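Local coordinates for protein alpha-fucosidase (Bifidobacterium bifidum, PDB 2EAB) that acts as a calcium-binding 1,2-alpha-L-fucosidase, probably hydrolysing terminal alpha-1,2-linked L-fucose, and is represented here by the catalytic part of a longer protein, at residues D11-D17 against K164-D168; V375-R380 against N772-D777. Residue numbers count along the deposited sequence, not the author numbering.

Contact 1. Residues D11-D17 against K164-D168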
loop_
_atom_site.group_PDB
_atom_site.type_symbol
_atom_site.label_atom_id
_atom_site.label_comp_id
_atom_site.label_asym_id
_atom_site.label_seq_id
_atom_site.Cartn_x
_atom_site.Cartn_y
_atom_site.Cartn_z
ATOM N N ASP A 11 0.008 29.640 -12.579
ATOM C CA ASP A 11 0.894 28.583 -12.089
ATOM C C ASP A 11 2.287 29.107 -11.760
ATOM O O ASP A 11 2.989 28.540 -10.918
ATOM C CB ASP A 11 0.997 27.455 -13.118
ATOM C CG ASP A 11 -0.272 26.631 -13.215
ATOM O OD1 ASP A 11 -1.131 26.741 -12.315
ATOM O OD2 ASP A 11 -0.408 25.866 -14.192
ATOM N N GLY A 12 2.678 30.188 -12.431
ATOM C CA GLY A 12 4.017 30.750 -12.287
ATOM C C GLY A 12 5.059 29.861 -12.935
ATOM O O GLY A 12 4.798 29.234 -13.965
ATOM N N ASP A 13 6.238 29.803 -12.322
ATOM C CA ASP A 13 7.351 29.012 -12.838
ATOM C C ASP A 13 7.176 27.527 -12.515
ATOM O O ASP A 13 7.365 27.106 -11.372
ATOM C CB ASP A 13 8.676 29.536 -12.271
ATOM C CG ASP A 13 9.891 28.991 -13.005
ATOM O OD1 ASP A 13 9.758 28.002 -13.755
ATOM O OD2 ASP A 13 10.988 29.561 -12.830
ATOM N N THR A 14 6.823 26.744 -13.533
ATOM C CA THR A 14 6.627 25.299 -13.380
ATOM C C THR A 14 7.788 24.486 -13.954
ATOM O O THR A 14 7.720 23.255 -14.016
ATOM C CB THR A 14 5.315 24.822 -14.048
ATOM O OG1 THR A 14 5.318 25.186 -15.435
ATOM C CG2 THR A 14 4.102 25.428 -13.361
ATOM N N SER A 15 8.856 25.174 -14.360
ATOM C CA SER A 15 10.002 24.533 -15.010
ATOM C C SER A 15 10.691 23.471 -14.149
ATOM O O SER A 15 11.290 22.534 -14.679
ATOM C CB SER A 15 11.028 25.581 -15.450
ATOM O OG SER A 15 11.576 26.249 -14.325
ATOM N N LYS A 16 10.603 23.626 -12.830
ATOM C CA LYS A 16 11.260 22.712 -11.893
ATOM C C LYS A 16 10.310 21.649 -11.330
ATOM O O LYS A 16 10.712 20.820 -10.511
ATOM C CB LYS A 16 11.920 23.495 -10.747
ATOM C CG LYS A 16 12.830 24.647 -11.186
ATOM C CD LYS A 16 14.064 24.154 -11.935
ATOM C CE LYS A 16 14.933 25.314 -12.407
ATOM N NZ LYS A 16 14.275 26.120 -13.476
ATOM N N ASP A 17 9.055 21.677 -11.771
ATOM C CA ASP A 17 8.050 20.714 -11.320
ATOM C C ASP A 17 8.219 19.370 -12.024
ATOM O O ASP A 17 8.740 19.303 -13.141
ATOM C CB ASP A 17 6.636 21.254 -11.567
ATOM C CG ASP A 17 6.282 22.431 -10.670
ATOM O OD1 ASP A 17 7.060 22.767 -9.748
ATOM O OD2 ASP A 17 5.201 23.018 -10.890
ATOM N N LYS A 164 2.585 19.942 -7.939
ATOM C CA LYS A 164 1.467 20.801 -7.559
ATOM C C LYS A 164 0.162 20.029 -7.354
ATOM O O LYS A 164 -0.833 20.595 -6.911
ATOM C CB LYS A 164 1.284 21.927 -8.584
ATOM C CG LYS A 164 2.359 23.008 -8.489
ATOM C CD LYS A 164 2.146 24.142 -9.484
ATOM C CE LYS A 164 3.070 25.324 -9.185
ATOM N NZ LYS A 164 4.520 24.958 -9.176
ATOM N N GLY A 165 0.173 18.737 -7.671
ATOM C CA GLY A 165 -1.002 17.890 -7.494
ATOM C C GLY A 165 -2.183 18.297 -8.352
ATOM O O GLY A 165 -3.305 18.415 -7.861
ATOM N N LYS A 166 -1.934 18.508 -9.638
ATOM C CA LYS A 166 -3.005 18.861 -10.558
ATOM C C LYS A 166 -2.735 18.334 -11.958
ATOM O O LYS A 166 -1.582 18.111 -12.340
ATOM C CB LYS A 166 -3.230 20.379 -10.576
ATOM C CG LYS A 166 -2.091 21.192 -11.180
ATOM C CD LYS A 166 -2.185 22.655 -10.771
ATOM C CE LYS A 166 -1.318 23.544 -11.646
ATOM N NZ LYS A 166 -1.976 23.828 -12.956
ATOM N N ALA A 167 -3.815 18.115 -12.701
ATOM C CA ALA A 167 -3.746 17.684 -14.090
ATOM C C ALA A 167 -4.130 18.848 -14.994
ATOM O O ALA A 167 -5.029 19.623 -14.668
ATOM C CB ALA A 167 -4.670 16.497 -14.328
ATOM N N ASP A 168 -3.438 18.960 -16.124
ATOM C CA ASP A 168 -3.649 20.061 -17.057
ATOM C C ASP A 168 -3.908 19.541 -18.467
ATOM O O ASP A 168 -3.405 18.482 -18.848
ATOM C CB ASP A 168 -2.430 20.991 -17.071
ATOM C CG ASP A 168 -1.964 21.383 -15.673
ATOM O OD1 ASP A 168 -2.677 22.140 -14.990
ATOM O OD2 ASP A 168 -0.870 20.947 -15.262
HETATM O O HOH W 1 5.428 27.623 -9.621
#

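Contact 2. Residues V375-R380 against N772-D777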
loop_
_atom_site.group_PDB
_atom_site.type_symbol
_atom_site.label_atom_id
_atom_site.label_comp_id
_atom_site.label_asym_id
_atom_site.label_seq_id
_atom_site.Cartn_x
_atom_site.Cartn_y
_atom_site.Cartn_z
ATOM N N VAL A 375 8.917 7.308 -11.779
ATOM C CA VAL A 375 8.164 6.192 -11.195
ATOM C C VAL A 375 8.285 6.217 -9.666
ATOM O O VAL A 375 7.289 6.048 -8.958
ATOM C CB VAL A 375 8.590 4.832 -11.788
ATOM C CG1 VAL A 375 7.930 3.677 -11.033
ATOM C CG2 VAL A 375 8.236 4.779 -13.275
ATOM N N TYR A 376 9.498 6.458 -9.165
ATOM C CA TYR A 376 9.721 6.603 -7.732
ATOM C C TYR A 376 8.795 7.667 -7.129
ATOM O O TYR A 376 8.086 7.425 -6.144
ATOM C CB TYR A 376 11.190 6.960 -7.434
ATOM C CG TYR A 376 11.372 7.313 -5.980
ATOM C CD1 TYR A 376 11.488 6.313 -5.020
ATOM C CD2 TYR A 376 11.347 8.640 -5.554
ATOM C CE1 TYR A 376 11.618 6.627 -3.676
ATOM C CE2 TYR A 376 11.465 8.964 -4.209
ATOM C CZ TYR A 376 11.594 7.954 -3.277
ATOM O OH TYR A 376 11.704 8.282 -1.952
ATOM N N LYS A 377 8.821 8.853 -7.733
ATOM C CA LYS A 377 8.067 9.997 -7.241
ATOM C C LYS A 377 6.563 9.761 -7.336
ATOM O O LYS A 377 5.798 10.235 -6.498
ATOM C CB LYS A 377 8.446 11.247 -8.030
ATOM C CG LYS A 377 9.835 11.764 -7.701
ATOM C CD LYS A 377 10.300 12.779 -8.727
ATOM C CE LYS A 377 11.627 13.373 -8.304
ATOM N NZ LYS A 377 12.094 14.424 -9.247
ATOM N N TYR A 378 6.152 9.023 -8.365
ATOM C CA TYR A 378 4.741 8.716 -8.594
ATOM C C TYR A 378 4.159 7.905 -7.445
ATOM O O TYR A 378 3.002 8.101 -7.082
ATOM C CB TYR A 378 4.586 7.929 -9.888
ATOM C CG TYR A 378 3.248 7.990 -10.609
ATOM C CD1 TYR A 378 2.459 9.147 -10.631
ATOM C CD2 TYR A 378 2.820 6.893 -11.343
ATOM C CE1 TYR A 378 1.254 9.177 -11.357
ATOM C CE2 TYR A 378 1.639 6.914 -12.066
ATOM C CZ TYR A 378 0.867 8.055 -12.075
ATOM O OH TYR A 378 -0.290 8.071 -12.819
ATOM N N GLY A 379 4.949 6.996 -6.876
ATOM C CA GLY A 379 4.495 6.202 -5.742
ATOM C C GLY A 379 4.178 7.077 -4.547
ATOM O O GLY A 379 3.245 6.801 -3.796
ATOM N N ARG A 380 4.966 8.132 -4.362
ATOM C CA ARG A 380 4.688 9.096 -3.310
ATOM C C ARG A 380 3.429 9.889 -3.652
ATOM O O ARG A 380 2.522 10.002 -2.833
ATOM C CB ARG A 380 5.890 10.016 -3.079
ATOM C CG ARG A 380 7.130 9.272 -2.585
ATOM C CD ARG A 380 8.249 10.200 -2.140
ATOM N NE ARG A 380 7.931 10.898 -0.899
ATOM C CZ ARG A 380 7.527 12.163 -0.825
ATOM N NH1 ARG A 380 7.379 12.897 -1.925
ATOM N NH2 ARG A 380 7.282 12.702 0.356
ATOM N N ASN A 772 7.669 -0.105 -5.753
ATOM C CA ASN A 772 8.806 0.531 -6.413
ATOM C C ASN A 772 9.421 1.620 -5.527
ATOM O O ASN A 772 10.630 1.624 -5.273
ATOM C CB ASN A 772 8.387 1.093 -7.777
ATOM C CG ASN A 772 9.517 1.802 -8.477
ATOM O OD1 ASN A 772 9.862 2.927 -8.120
ATOM N ND2 ASN A 772 10.104 1.147 -9.473
ATOM N N THR A 773 8.583 2.529 -5.041
ATOM C CA THR A 773 9.041 3.618 -4.176
ATOM C C THR A 773 9.747 3.054 -2.949
ATOM O O THR A 773 10.830 3.514 -2.579
ATOM C CB THR A 773 7.860 4.513 -3.770
ATOM O OG1 THR A 773 7.257 5.034 -4.959
ATOM C CG2 THR A 773 8.306 5.670 -2.884
ATOM N N SER A 774 9.156 2.033 -2.335
ATOM C CA SER A 774 9.768 1.408 -1.174
ATOM C C SER A 774 11.115 0.792 -1.524
ATOM O O SER A 774 12.080 0.934 -0.770
ATOM C CB SER A 774 8.854 0.339 -0.582
ATOM O OG SER A 774 9.481 -0.299 0.515
ATOM N N GLY A 775 11.182 0.112 -2.666
ATOM C CA GLY A 775 12.405 -0.574 -3.078
ATOM C C GLY A 775 13.565 0.378 -3.300
ATOM O O GLY A 775 14.695 0.112 -2.890
ATOM N N VAL A 776 13.287 1.503 -3.947
ATOM C CA VAL A 776 14.297 2.543 -4.118
ATOM C C VAL A 776 14.749 3.074 -2.753
ATOM O O VAL A 776 15.952 3.221 -2.507
ATOM C CB VAL A 776 13.802 3.678 -5.034
ATOM C CG1 VAL A 776 14.809 4.818 -5.078
ATOM C CG2 VAL A 776 13.548 3.147 -6.442
ATOM N N ASP A 777 13.799 3.342 -1.860
ATOM C CA ASP A 777 14.154 3.758 -0.505
ATOM C C ASP A 777 15.109 2.763 0.142
ATOM O O ASP A 777 16.121 3.169 0.705
ATOM C CB ASP A 777 12.916 3.926 0.380
ATOM C CG ASP A 777 12.161 5.217 0.110
ATOM O OD1 ASP A 777 12.578 5.989 -0.772
ATOM O OD2 ASP A 777 11.134 5.462 0.789
#

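Contact 1. Residues D11-D17 against K164-D168
A G1 beta bulge at the end of the hairpin between strands 156-161 and 166-173 offers two lysines to the N-terminal loop D11-D17 at the protein surface. K164, just before the bulge, has a reach that suits this gap: its extended chain passes D11, and NZ forms a salt bridge with D17 OD2 at 2.7 Å. The same NZ donates to a water that in turn donates to D11 O and D13 O, so one ammonium joins D17 directly and the backbone of D11 and D13 through water. At G165, positive phi (64°) favours glycine and lets the chain bend into the strand. K166 then sends its side chain toward D11, whose carboxylate it meets at NZ to OD2, 2.9 Å; D11 OD1 also pairs with K320 of helix 316-331. D168, two residues along the strand, joins the network, in which K166 also pairs with E181 of strand 176-185. D168 OD1 lies 4.4 Å from D11 OD2, a pairing of like charges that the shared lysine offsets, K166 NZ being 2.7 Å from D168 OD1.

Contact 2. Residues V375-R380 against N772-D777
Two buried helices of the glycoside hydrolase family 95 catalytic domain, which in this family is an (alpha/alpha)6 barrel, cross here at a signed angle of -117°, the axes of the two short segments approaching to 8.3 Å. The ring of Y376 is a knob in a hole formed by N772, T773, V776 and D777, with its CD1 3.5 Å from V776 CB and its CE1 3.5 Å from T773 CG2. V375 adds a van der Waals contact, CG1 lying 3.5 Å from the carboxamide carbon N772 CG, and the aliphatic part of R380 brings CG within 3.8 Å of T773 CG2. The closeness depends on G379. Its CA is 3.1 Å from T773 OG1, and a beta carbon there would clash with that hydroxyl, so glycine is what allows the helices to meet so tightly.

Hydrogen bonds add direction to this fit. T773, small enough to lie against the other helix, donates from OG1 to Y376 O at 2.8 Å. Tyrosine suits its place because it fills the hole with its ring and still carries a polar end: Y376 OH donates to D777 OD1 at 2.7 Å, while D777 OD2 is held by S434. Other polar ends turn to the surroundings, with N772 ND2 bonded to Q748 and the R380 guanidinium to the backbone oxygens of Y331, I330 and A435.

Around the crossing, V375 and N772 pack on L749 of helix 738-751, and Y376 touches I336 of strand 335-337 and L817 of strand 812-819, placing the helix pair against the C-terminal beta-sheet.

The contacts follow in series along the chain, contact 1 closing before contact 2 opens. Their centres are 20 Å apart and their nearest atoms about 7 Å apart, without touching. Contact 1 lies at the surface, at the third strand, 166-173, of the nine-stranded antiparallel sheet of the N-terminal region, with loop 11-17 leading into its outermost strand 19-22; contact 2 is buried among the catalytic helices. Helix 316-331 borders both, through K320 beside D11 and Y331 beside R380, and K377 forms a salt bridge with D18, next to the loop of contact 1. The N-terminal sheet is thereby tied to the helical domain, whose helix 365-386 ends at S386, a calcium ligand.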